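Local coordinates for protein heme oxygenase 1 (Synechocystis sp., PDB 1WE1) that binds heme and probably catalyses its oxygen-dependent opening to biliverdin IXalpha, carbon monoxide and iron, a key step toward the chromophores of the photosynthetic antennae, at residues Q82-Q85 and F86-S90; G151-A154 and F155-A159; F48-S51 and A52-E55; I214-M217 and V218-L222; E35-S38 and Y39-L42. All coordinates share one frame; numbering follows the deposited sequence.

Interaction 1: Q82-Q85 and F86-S90; sequences QDLQ and FYYGS
Y88 N donates to L84 O over 2.6 Å, and the same turn brings the two side chains together. Each sends CG off beside its own backbone N (chi1 -70° for L84, -76° for Y88), which sets them alongside and pointing the same way, with L84 CD2 3.8 Å from Y88 CE2. One residue back, Y87 N reaches D83 O at 2.9 Å, and F86 N bonds to Q82 O at 3.2 Å. These are the last turns of helix 77-88. G89 leaves helical angles with a positive phi (93°), where a CB would be jammed against the preceding carbonyl oxygen, and this suits glycine to the place. Q85 bends at chi2 and carries OE1 to 3.2 Å from S90 CA; the residue is exposed, where a polar side chain fits. Earlier in the turn, two aromatic neighbours along the chain meet: F86 CD2 stands 3.6 Å above the ring plane of Y87, over its centre. The polar ends look to the loop 151-159, where the D83 carboxylate accepts the backbone N-H groups of A154 and F155 and Y87 OH is bonded to G152 O.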
loop_
_atom_site.group_PDB
_atom_site.type_symbol
_atom_site.label_atom_id
_atom_site.label_comp_id
_atom_site.label_asym_id
_atom_site.label_seq_id
_atom_site.Cartn_x
_atom_site.Cartn_y
_atom_site.Cartn_z
ATOM N N GLN A 82 12.600 2.704 7.514
ATOM C CA GLN A 82 12.949 3.982 8.105
ATOM C C GLN A 82 11.814 4.453 9.002
ATOM O O GLN A 82 12.048 4.993 10.082
ATOM C CB GLN A 82 13.254 5.004 7.006
ATOM C CG GLN A 82 14.700 4.913 6.495
ATOM C CD GLN A 82 14.967 5.765 5.253
ATOM O OE1 GLN A 82 14.443 6.878 5.119
ATOM N NE2 GLN A 82 15.800 5.248 4.348
ATOM N N ASP A 83 10.584 4.220 8.569
ATOM C CA ASP A 83 9.437 4.616 9.368
ATOM C C ASP A 83 9.289 3.778 10.642
ATOM O O ASP A 83 8.892 4.297 11.672
ATOM C CB ASP A 83 8.162 4.545 8.522
ATOM C CG ASP A 83 8.056 5.695 7.522
ATOM O OD1 ASP A 83 7.069 5.730 6.750
ATOM O OD2 ASP A 83 8.951 6.570 7.506
ATOM N N LEU A 84 9.602 2.487 10.573
ATOM C CA LEU A 84 9.506 1.619 11.744
ATOM C C LEU A 84 10.518 2.090 12.791
ATOM O O LEU A 84 10.247 2.093 13.999
ATOM C CB LEU A 84 9.785 0.152 11.354
ATOM C CG LEU A 84 8.693 -0.528 10.503
ATOM C CD1 LEU A 84 9.227 -1.767 9.773
ATOM C CD2 LEU A 84 7.518 -0.882 11.407
ATOM N N GLN A 85 11.690 2.480 12.308
ATOM C CA GLN A 85 12.752 2.977 13.167
ATOM C C GLN A 85 12.218 4.170 13.959
ATOM O O GLN A 85 12.431 4.276 15.164
ATOM C CB GLN A 85 13.941 3.420 12.310
ATOM C CG GLN A 85 15.023 4.169 13.072
ATOM C CD GLN A 85 16.156 3.273 13.506
ATOM O OE1 GLN A 85 15.999 2.435 14.391
ATOM N NE2 GLN A 85 17.312 3.439 12.876
ATOM N N PHE A 86 11.516 5.059 13.267
ATOM C CA PHE A 86 10.948 6.249 13.874
ATOM C C PHE A 86 9.812 5.956 14.873
ATOM O O PHE A 86 9.775 6.530 15.966
ATOM C CB PHE A 86 10.443 7.192 12.776
ATOM C CG PHE A 86 9.700 8.385 13.303
ATOM C CD1 PHE A 86 10.391 9.480 13.821
ATOM C CD2 PHE A 86 8.310 8.385 13.347
ATOM C CE1 PHE A 86 9.707 10.563 14.385
ATOM C CE2 PHE A 86 7.616 9.455 13.905
ATOM C CZ PHE A 86 8.319 10.550 14.429
ATOM N N TYR A 87 8.888 5.074 14.505
ATOM C CA TYR A 87 7.769 4.743 15.377
ATOM C C TYR A 87 8.103 3.752 16.482
ATOM O O TYR A 87 7.489 3.780 17.547
ATOM C CB TYR A 87 6.608 4.201 14.548
ATOM C CG TYR A 87 5.975 5.249 13.683
ATOM C CD1 TYR A 87 6.224 5.298 12.319
ATOM C CD2 TYR A 87 5.180 6.234 14.241
ATOM C CE1 TYR A 87 5.696 6.309 11.534
ATOM C CE2 TYR A 87 4.651 7.249 13.475
ATOM C CZ TYR A 87 4.909 7.286 12.117
ATOM O OH TYR A 87 4.367 8.301 11.354
ATOM N N TYR A 88 9.073 2.878 16.229
ATOM C CA TYR A 88 9.464 1.867 17.205
ATOM C C TYR A 88 10.822 2.100 17.837
ATOM O O TYR A 88 11.071 1.648 18.960
ATOM C CB TYR A 88 9.462 0.481 16.561
ATOM C CG TYR A 88 8.082 -0.089 16.373
ATOM C CD1 TYR A 88 7.358 -0.599 17.459
ATOM C CD2 TYR A 88 7.486 -0.101 15.118
ATOM C CE1 TYR A 88 6.079 -1.103 17.290
ATOM C CE2 TYR A 88 6.214 -0.600 14.939
ATOM C CZ TYR A 88 5.512 -1.098 16.022
ATOM O OH TYR A 88 4.237 -1.563 15.821
ATOM N N GLY A 89 11.709 2.775 17.118
ATOM C CA GLY A 89 13.030 3.025 17.655
ATOM C C GLY A 89 14.026 1.960 17.246
ATOM O O GLY A 89 13.677 0.996 16.566
ATOM N N SER A 90 15.270 2.128 17.683
ATOM C CA SER A 90 16.353 1.214 17.353
ATOM C C SER A 90 16.085 -0.278 17.475
ATOM O O SER A 90 16.633 -1.058 16.702
ATOM C CB SER A 90 17.593 1.572 18.170
ATOM O OG SER A 90 18.087 2.839 17.778
#

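Interaction 2: G151-A154 and F155-A159; sequences GGTA and FYEFA
T153 O accepts Y156 N at 3.2 Å, and one residue further A154 O accepts E157 N at 3.3 Å. These two successive bonds, each from a residue to the third one after it, make a short turn like that of a 3-10 helix. The close-packed part is aromatic. T153 CB lies at the edge of the Y156 ring, in its plane and 4.0 Å from CD2, while F155 CD1 sits over a face of that ring, offset toward its rim. A compact beta-branched residue suits this place, since its CB can meet the ring edge while OG1, at chi1 56°, is turned to the glutamate. The looser, more exposed side belongs to E157. Its chain, extended beyond CG, runs back across T153, bringing OE1 to 3.5 Å from T153 OG1, and OE2 comes 3.7 Å from A154 CA. OE1 finds its real partner in a salt bridge to K139, so an alanine here would probably leave that lysine without its counter-charge and uncover the turn over T153. The loop joins helix 120-146 to helix 164-176. T153 and Y156 lean on the former, through K139, Q143 and L138. F155 touches L80 of helix 77-88 and meets the ring of Y50 at about 75°, and Y156 OH is hydrogen-bonded to Y39 OH, also on helix 36-59.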
loop_
_atom_site.group_PDB
_atom_site.type_symbol
_atom_site.label_atom_id
_atom_site.label_comp_id
_atom_site.label_asym_id
_atom_site.label_seq_id
_atom_site.Cartn_x
_atom_site.Cartn_y
_atom_site.Cartn_z
ATOM N N GLY A 151 10.378 12.991 9.653
ATOM C CA GLY A 151 10.521 11.614 10.083
ATOM C C GLY A 151 9.140 11.020 10.288
ATOM O O GLY A 151 8.223 11.703 10.755
ATOM N N GLY A 152 8.978 9.753 9.926
ATOM C CA GLY A 152 7.689 9.110 10.091
ATOM C C GLY A 152 6.854 9.065 8.826
ATOM O O GLY A 152 5.779 8.466 8.817
ATOM N N THR A 153 7.337 9.689 7.756
ATOM C CA THR A 153 6.601 9.696 6.496
ATOM C C THR A 153 7.469 9.373 5.285
ATOM O O THR A 153 7.140 9.736 4.169
ATOM C CB THR A 153 5.914 11.056 6.255
ATOM O OG1 THR A 153 6.894 12.101 6.295
ATOM C CG2 THR A 153 4.859 11.318 7.317
ATOM N N ALA A 154 8.576 8.680 5.503
ATOM C CA ALA A 154 9.466 8.327 4.407
ATOM C C ALA A 154 8.757 7.480 3.334
ATOM O O ALA A 154 9.187 7.434 2.174
ATOM C CB ALA A 154 10.674 7.579 4.959
ATOM N N PHE A 155 7.667 6.826 3.733
ATOM C CA PHE A 155 6.880 5.960 2.855
ATOM C C PHE A 155 6.158 6.678 1.721
ATOM O O PHE A 155 5.954 6.112 0.654
ATOM C CB PHE A 155 5.857 5.179 3.685
ATOM C CG PHE A 155 4.910 4.345 2.864
ATOM C CD1 PHE A 155 3.553 4.635 2.839
ATOM C CD2 PHE A 155 5.374 3.247 2.135
ATOM C CE1 PHE A 155 2.673 3.846 2.103
ATOM C CE2 PHE A 155 4.500 2.449 1.394
ATOM C CZ PHE A 155 3.151 2.746 1.378
ATOM N N TYR A 156 5.767 7.922 1.952
ATOM C CA TYR A 156 5.058 8.706 0.948
ATOM C C TYR A 156 6.027 9.483 0.029
ATOM O O TYR A 156 5.606 10.169 -0.905
ATOM C CB TYR A 156 4.114 9.678 1.666
ATOM C CG TYR A 156 3.146 9.004 2.617
ATOM C CD1 TYR A 156 2.037 8.300 2.134
ATOM C CD2 TYR A 156 3.342 9.059 3.998
ATOM C CE1 TYR A 156 1.148 7.665 3.002
ATOM C CE2 TYR A 156 2.456 8.427 4.881
ATOM C CZ TYR A 156 1.364 7.731 4.377
ATOM O OH TYR A 156 0.501 7.084 5.234
ATOM N N GLU A 157 7.322 9.360 0.291
ATOM C CA GLU A 157 8.322 10.070 -0.489
ATOM C C GLU A 157 9.122 9.175 -1.426
ATOM O O GLU A 157 9.907 8.333 -0.982
ATOM C CB GLU A 157 9.292 10.796 0.449
ATOM C CG GLU A 157 8.632 11.758 1.428
ATOM C CD GLU A 157 9.491 12.022 2.664
ATOM O OE1 GLU A 157 9.033 12.774 3.559
ATOM O OE2 GLU A 157 10.621 11.474 2.742
ATOM N N PHE A 158 8.921 9.362 -2.726
ATOM C CA PHE A 158 9.666 8.597 -3.715
ATOM C C PHE A 158 10.897 9.429 -4.060
ATOM O O PHE A 158 10.843 10.372 -4.848
ATOM C CB PHE A 158 8.815 8.323 -4.965
ATOM C CG PHE A 158 7.708 7.322 -4.737
ATOM C CD1 PHE A 158 6.507 7.710 -4.155
ATOM C CD2 PHE A 158 7.893 5.983 -5.057
ATOM C CE1 PHE A 158 5.506 6.774 -3.889
ATOM C CE2 PHE A 158 6.901 5.041 -4.796
ATOM C CZ PHE A 158 5.705 5.436 -4.209
ATOM N N ALA A 159 12.005 9.074 -3.429
ATOM C CA ALA A 159 13.259 9.783 -3.615
ATOM C C ALA A 159 13.834 9.642 -5.017
ATOM O O ALA A 159 14.246 10.628 -5.632
ATOM C CB ALA A 159 14.282 9.292 -2.582
#

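Interaction 3: F48-S51 and A52-E55; sequences FVYS and AMEE
E54 OE2 approaches the edge of the Y50 ring, near its plane and 3.2 Å from CD1, with carboxylate and ring turned 54° apart. Beneath them the backbone of helix 36-59 meets its own needs. A52 N bonds to F48 O, M53 N to V49 O, E54 N to Y50 O at 2.8 Å and E55 N to S51 O, the first two almost straight at the hydrogen. M53 lies alongside Y50; with CG anti to the backbone N (chi1 179°) and a bend at chi3, its CE comes 3.5 Å from Y50 CD1, a flexible apolar end that can settle against the ring. At A52 the methyl group stays close to the backbone, 3.5 Å from V49 O. Three polar side chains find partners outside the segments. Y50 OH bonds to D131 OD2 and R127 NE, S51 OG to Y47 O, and E54 takes K77 N on OE1 and both R76 N and Y128 OH on OE2. A phenylalanine in place of Y50 would probably leave D131 and R127 without the hydroxyl that joins them, cutting a tie between helices 36-59 and 120-146. With three donors gathered on its carboxylate and the positive rim of an aromatic ring beside OE2, E54 is likely to be held as the anion, fixing the chain around R76 and K77 to this helix.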
loop_
_atom_site.group_PDB
_atom_site.type_symbol
_atom_site.label_atom_id
_atom_site.label_comp_id
_atom_site.label_asym_id
_atom_site.label_seq_id
_atom_site.Cartn_x
_atom_site.Cartn_y
_atom_site.Cartn_z
ATOM N N PHE A 48 5.806 -5.848 5.724
ATOM C CA PHE A 48 5.916 -7.248 5.306
ATOM C C PHE A 48 5.344 -7.492 3.912
ATOM O O PHE A 48 5.886 -8.277 3.138
ATOM C CB PHE A 48 5.219 -8.169 6.312
ATOM C CG PHE A 48 5.812 -8.108 7.693
ATOM C CD1 PHE A 48 5.191 -7.376 8.702
ATOM C CD2 PHE A 48 7.021 -8.748 7.974
ATOM C CE1 PHE A 48 5.765 -7.279 9.967
ATOM C CE2 PHE A 48 7.608 -8.657 9.239
ATOM C CZ PHE A 48 6.978 -7.919 10.240
ATOM N N VAL A 49 4.252 -6.812 3.592
ATOM C CA VAL A 49 3.645 -6.990 2.289
ATOM C C VAL A 49 4.576 -6.509 1.195
ATOM O O VAL A 49 4.780 -7.204 0.204
ATOM C CB VAL A 49 2.322 -6.233 2.184
ATOM C CG1 VAL A 49 1.741 -6.415 0.772
ATOM C CG2 VAL A 49 1.346 -6.741 3.255
ATOM N N TYR A 50 5.146 -5.317 1.359
ATOM C CA TYR A 50 6.063 -4.797 0.348
ATOM C C TYR A 50 7.308 -5.646 0.262
ATOM O O TYR A 50 7.845 -5.840 -0.817
ATOM C CB TYR A 50 6.444 -3.352 0.640
ATOM C CG TYR A 50 5.390 -2.370 0.205
ATOM C CD1 TYR A 50 5.381 -1.848 -1.099
ATOM C CD2 TYR A 50 4.389 -1.963 1.086
ATOM C CE1 TYR A 50 4.392 -0.934 -1.502
ATOM C CE2 TYR A 50 3.402 -1.050 0.692
ATOM C CZ TYR A 50 3.412 -0.542 -0.593
ATOM O OH TYR A 50 2.458 0.375 -0.950
ATOM N N SER A 51 7.771 -6.167 1.393
ATOM C CA SER A 51 8.959 -7.010 1.359
ATOM C C SER A 51 8.681 -8.185 0.437
ATOM O O SER A 51 9.448 -8.442 -0.491
ATOM C CB SER A 51 9.318 -7.523 2.754
ATOM O OG SER A 51 9.778 -6.464 3.573
ATOM N N ALA A 52 7.573 -8.880 0.696
ATOM C CA ALA A 52 7.156 -10.042 -0.096
ATOM C C ALA A 52 7.076 -9.712 -1.586
ATOM O O ALA A 52 7.684 -10.376 -2.418
ATOM C CB ALA A 52 5.801 -10.541 0.387
ATOM N N MET A 53 6.323 -8.666 -1.897
ATOM C CA MET A 53 6.122 -8.212 -3.262
ATOM C C MET A 53 7.413 -7.806 -3.971
ATOM O O MET A 53 7.651 -8.203 -5.100
ATOM C CB MET A 53 5.128 -7.056 -3.232
ATOM C CG MET A 53 4.782 -6.422 -4.546
ATOM S SD MET A 53 3.282 -5.437 -4.304
ATOM C CE MET A 53 3.719 -4.437 -2.842
ATOM N N GLU A 54 8.257 -7.026 -3.307
ATOM C CA GLU A 54 9.507 -6.582 -3.923
ATOM C C GLU A 54 10.534 -7.695 -4.128
ATOM O O GLU A 54 11.344 -7.641 -5.057
ATOM C CB GLU A 54 10.101 -5.432 -3.110
ATOM C CG GLU A 54 9.582 -4.082 -3.575
ATOM C CD GLU A 54 9.310 -3.113 -2.446
ATOM O OE1 GLU A 54 10.213 -2.886 -1.611
ATOM O OE2 GLU A 54 8.186 -2.570 -2.405
ATOM N N GLU A 55 10.498 -8.704 -3.268
ATOM C CA GLU A 55 11.409 -9.832 -3.402
ATOM C C GLU A 55 10.992 -10.673 -4.630
ATOM O O GLU A 55 11.814 -10.978 -5.496
ATOM C CB GLU A 55 11.356 -10.690 -2.139
ATOM C CG GLU A 55 12.319 -11.855 -2.105
ATOM C CD GLU A 55 12.282 -12.580 -0.765
ATOM O OE1 GLU A 55 11.738 -13.708 -0.696
ATOM O OE2 GLU A 55 12.793 -12.008 0.227
#

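Interaction 4: I214-M217 and V218-L222; sequences IGIM and VFNSL
Helix 207-222, the last modelled helix of the chain, supplies this contact from its last turns, where regular alpha-helical bonds do most of the work. V218 N meets I214 O at 3.1 Å, and F219 N meets G215 O at 2.8 Å. N220 N follows with I216 O, then S221 N with M217 O, a more bent bond (131° at the hydrogen), and L222 N with V218 O. Among the side chains, I216 and N220 lie side by side and point the same way. I216 has CG2 anti to its backbone N, and this methyl comes 3.9 Å from N220 ND2, while N220 CG stands 3.2 Å from I216 O. The amide is thus folded back over the preceding turn, a reasonable place for a short polar chain at the surface. M217 differs from its neighbours: at chi1 47° its CG lies between the backbone N and the carbonyl carbon, 3.4 Å from V218 N, a position seldom taken inside helices. F219 keeps its CB 3.0 Å from G215 O, and its ring leads away from the preceding turn. I214, I216, V218 and F219 all touch crystal neighbours, and the placement of this helix end may partly reflect the lattice. The contact's centre lies about 31 Å from that of the chain; an earlier turn of the same helix packs against the start of helix 36-59.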
loop_
_atom_site.group_PDB
_atom_site.type_symbol
_atom_site.label_atom_id
_atom_site.label_comp_id
_atom_site.label_asym_id
_atom_site.label_seq_id
_atom_site.Cartn_x
_atom_site.Cartn_y
_atom_site.Cartn_z
ATOM N N ILE A 214 -9.039 7.175 21.090
ATOM C CA ILE A 214 -9.936 8.313 20.979
ATOM C C ILE A 214 -10.558 8.556 22.348
ATOM O O ILE A 214 -10.568 9.682 22.837
ATOM C CB ILE A 214 -11.071 8.060 19.932
ATOM C CG1 ILE A 214 -10.483 7.973 18.519
ATOM C CG2 ILE A 214 -12.095 9.182 19.983
ATOM C CD1 ILE A 214 -11.521 7.778 17.421
ATOM N N GLY A 215 -11.077 7.493 22.958
ATOM C CA GLY A 215 -11.687 7.624 24.267
ATOM C C GLY A 215 -10.693 8.195 25.264
ATOM O O GLY A 215 -11.035 9.018 26.112
ATOM N N ILE A 216 -9.444 7.773 25.139
ATOM C CA ILE A 216 -8.412 8.226 26.038
ATOM C C ILE A 216 -8.106 9.708 25.898
ATOM O O ILE A 216 -8.037 10.423 26.900
ATOM C CB ILE A 216 -7.143 7.383 25.854
ATOM C CG1 ILE A 216 -7.413 5.974 26.396
ATOM C CG2 ILE A 216 -5.964 8.044 26.532
ATOM C CD1 ILE A 216 -6.210 5.074 26.445
ATOM N N MET A 217 -7.936 10.193 24.675
ATOM C CA MET A 217 -7.647 11.612 24.507
ATOM C C MET A 217 -8.811 12.506 24.954
ATOM O O MET A 217 -8.586 13.560 25.543
ATOM C CB MET A 217 -7.251 11.926 23.052
ATOM C CG MET A 217 -8.144 11.328 21.957
ATOM S SD MET A 217 -7.631 11.853 20.252
ATOM C CE MET A 217 -6.167 10.790 19.930
ATOM N N VAL A 218 -10.047 12.090 24.684
ATOM C CA VAL A 218 -11.214 12.874 25.076
ATOM C C VAL A 218 -11.450 12.800 26.580
ATOM O O VAL A 218 -11.906 13.762 27.194
ATOM C CB VAL A 218 -12.486 12.398 24.360
ATOM C CG1 VAL A 218 -13.716 12.988 25.032
ATOM C CG2 VAL A 218 -12.440 12.822 22.905
ATOM N N PHE A 219 -11.156 11.643 27.164
ATOM C CA PHE A 219 -11.307 11.460 28.600
ATOM C C PHE A 219 -10.307 12.405 29.259
ATOM O O PHE A 219 -10.647 13.110 30.214
ATOM C CB PHE A 219 -10.990 10.011 28.986
ATOM C CG PHE A 219 -10.950 9.766 30.468
ATOM C CD1 PHE A 219 -12.125 9.642 31.199
ATOM C CD2 PHE A 219 -9.732 9.645 31.133
ATOM C CE1 PHE A 219 -12.089 9.399 32.570
ATOM C CE2 PHE A 219 -9.688 9.401 32.508
ATOM C CZ PHE A 219 -10.869 9.278 33.220
ATOM N N ASN A 220 -9.077 12.415 28.744
ATOM C CA ASN A 220 -8.039 13.298 29.275
ATOM C C ASN A 220 -8.461 14.757 29.104
ATOM O O ASN A 220 -8.102 15.624 29.890
ATOM C CB ASN A 220 -6.710 13.080 28.550
ATOM C CG ASN A 220 -5.990 11.821 29.001
ATOM O OD1 ASN A 220 -6.324 11.228 30.034
ATOM N ND2 ASN A 220 -4.979 11.415 28.235
ATOM N N SER A 221 -9.233 15.020 28.062
ATOM C CA SER A 221 -9.697 16.368 27.795
ATOM C C SER A 221 -10.734 16.792 28.849
ATOM O O SER A 221 -10.667 17.896 29.390
ATOM C CB SER A 221 -10.288 16.425 26.377
ATOM O OG SER A 221 -10.974 17.639 26.127
ATOM N N LEU A 222 -11.687 15.909 29.132
ATOM C CA LEU A 222 -12.723 16.185 30.119
ATOM C C LEU A 222 -12.119 16.279 31.514
ATOM O O LEU A 222 -12.756 16.765 32.436
ATOM C CB LEU A 222 -13.774 15.076 30.105
ATOM C CG LEU A 222 -14.700 15.012 28.897
ATOM C CD1 LEU A 222 -15.515 13.740 28.939
ATOM C CD2 LEU A 222 -15.607 16.234 28.905
#

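Interaction 5: E35-S38 and Y39-L42; sequences EKNS and YRKL
N37 lays its OD1 over one face of the R40 guanidinium, 3.8 Å from NH2, with amide and guanidinium planes 67° apart; the two chains run side by side in one direction. This is the first turn of helix 36-59, and E35 is its N-cap. The E35 side chain folds back so that OE2 accepts S38 N at 3.0 Å and OE1 accepts S38 OG at 2.5 Å, both donors standing out of the carboxylate plane. S38 suits its place because chi1 52° sets OG between the backbone N and the carbonyl carbon, facing the cap, and glutamate is long enough to take both donors. The backbone continues with Y39 N to E35 O at 3.2 Å. S38 O accepts K41 N at 2.9 Å, and L42 N more weakly. K36 and R40 bring like charges together, NZ to NH1 4.1 Å, but both donate to Y87 O near the C-terminal end of helix 77-88. That carbonyl, together with the negative end of the helix dipole, would probably offset their mutual repulsion. K41 sends its extended chain off from the turn, with its CG 3.5 Å from N37 O. Around the cap, E35 packs on L210 and A213 of helix 207-222, and S38 on F25 of helix 24-30. In the plane of the R40 guanidinium, at its edge, a water accepts from NH2 and donates to N37 O at 2.8 Å.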
loop_
_atom_site.group_PDB
_atom_site.type_symbol
_atom_site.label_atom_id
_atom_site.label_comp_id
_atom_site.label_asym_id
_atom_site.label_seq_id
_atom_site.Cartn_x
_atom_site.Cartn_y
_atom_site.Cartn_z
ATOM N N GLU A 35 -3.551 8.172 15.146
ATOM C CA GLU A 35 -2.694 8.142 16.304
ATOM C C GLU A 35 -1.582 7.122 16.172
ATOM O O GLU A 35 -1.799 5.979 15.769
ATOM C CB GLU A 35 -3.554 7.905 17.551
ATOM C CG GLU A 35 -3.036 6.873 18.540
ATOM C CD GLU A 35 -3.522 5.475 18.221
ATOM O OE1 GLU A 35 -4.422 5.336 17.365
ATOM O OE2 GLU A 35 -3.015 4.519 18.839
ATOM N N LYS A 36 -0.383 7.582 16.506
ATOM C CA LYS A 36 0.845 6.805 16.456
ATOM C C LYS A 36 0.771 5.295 16.739
ATOM O O LYS A 36 1.353 4.506 16.008
ATOM C CB LYS A 36 1.871 7.458 17.390
ATOM C CG LYS A 36 3.117 6.621 17.637
ATOM C CD LYS A 36 4.031 7.254 18.689
ATOM C CE LYS A 36 5.195 6.327 19.062
ATOM N NZ LYS A 36 6.073 5.969 17.908
ATOM N N ASN A 37 0.055 4.868 17.770
ATOM C CA ASN A 37 0.040 3.437 18.066
ATOM C C ASN A 37 -0.678 2.512 17.098
ATOM O O ASN A 37 -0.170 1.438 16.789
ATOM C CB ASN A 37 -0.457 3.199 19.488
ATOM C CG ASN A 37 0.447 3.833 20.511
ATOM O OD1 ASN A 37 1.661 3.600 20.513
ATOM N ND2 ASN A 37 -0.129 4.652 21.382
ATOM N N SER A 38 -1.853 2.899 16.619
ATOM C CA SER A 38 -2.546 2.037 15.682
ATOM C C SER A 38 -1.889 2.159 14.293
ATOM O O SER A 38 -1.604 1.151 13.650
ATOM C CB SER A 38 -4.040 2.388 15.635
ATOM O OG SER A 38 -4.251 3.766 15.406
ATOM N N TYR A 39 -1.607 3.387 13.863
ATOM C CA TYR A 39 -0.983 3.632 12.561
ATOM C C TYR A 39 0.382 2.967 12.465
ATOM O O TYR A 39 0.865 2.647 11.392
ATOM C CB TYR A 39 -0.851 5.142 12.329
ATOM C CG TYR A 39 -0.049 5.538 11.104
ATOM C CD1 TYR A 39 1.340 5.653 11.161
ATOM C CD2 TYR A 39 -0.683 5.782 9.879
ATOM C CE1 TYR A 39 2.081 5.997 10.027
ATOM C CE2 TYR A 39 0.048 6.126 8.742
ATOM C CZ TYR A 39 1.424 6.231 8.822
ATOM O OH TYR A 39 2.140 6.563 7.701
ATOM N N ARG A 40 1.000 2.762 13.612
ATOM C CA ARG A 40 2.314 2.145 13.701
ATOM C C ARG A 40 2.215 0.666 13.300
ATOM O O ARG A 40 3.140 0.093 12.720
ATOM C CB ARG A 40 2.800 2.283 15.155
ATOM C CG ARG A 40 4.237 1.924 15.395
ATOM C CD ARG A 40 4.713 2.375 16.764
ATOM N NE ARG A 40 4.125 1.641 17.876
ATOM C CZ ARG A 40 4.733 1.502 19.054
ATOM N NH1 ARG A 40 5.930 2.046 19.242
ATOM N NH2 ARG A 40 4.159 0.827 20.044
ATOM N N LYS A 41 1.079 0.054 13.619
ATOM C CA LYS A 41 0.858 -1.346 13.306
ATOM C C LYS A 41 0.574 -1.535 11.821
ATOM O O LYS A 41 0.886 -2.583 11.241
ATOM C CB LYS A 41 -0.286 -1.894 14.164
ATOM C CG LYS A 41 0.017 -1.824 15.661
ATOM C CD LYS A 41 -0.912 -2.693 16.516
ATOM C CE LYS A 41 -0.387 -2.770 17.956
ATOM N NZ LYS A 41 -0.978 -3.869 18.782
ATOM N N LEU A 42 -0.009 -0.512 11.204
ATOM C CA LEU A 42 -0.302 -0.551 9.782
ATOM C C LEU A 42 1.028 -0.552 9.042
ATOM O O LEU A 42 1.235 -1.327 8.108
ATOM C CB LEU A 42 -1.114 0.672 9.377
ATOM C CG LEU A 42 -1.604 0.661 7.931
ATOM C CD1 LEU A 42 -2.575 -0.493 7.758
ATOM C CD2 LEU A 42 -2.279 1.990 7.601
HETATM O O HOH W 1 1.340 0.153 18.780
#

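Interactions 1, 2 and 5 form one connected cluster. Interaction 5 joins interaction 1 where Y88 CE2 packs 3.2 Å from R40 CG, and interactions 1 and 2 meet where F86 CD2 packs 3.4 Å from G152 CA. Interactions 3 and 5 share helix 36-59, their centres 20 Å apart; interaction 3 reaches interaction 2 through Y50 OH, 3.4 Å from F155 CZ. Interaction 4 stands apart, its nearest atoms about 5 Å from interaction 5. Toward the heme, the side chains of Y50 and L42 lie about 8 Å from it and that of Y156 about 9 Å, so parts of interactions 2, 3 and 5 come near the heme without these side chains touching it; the Y156 side chain is about 12 Å from that of the axial ligand H17.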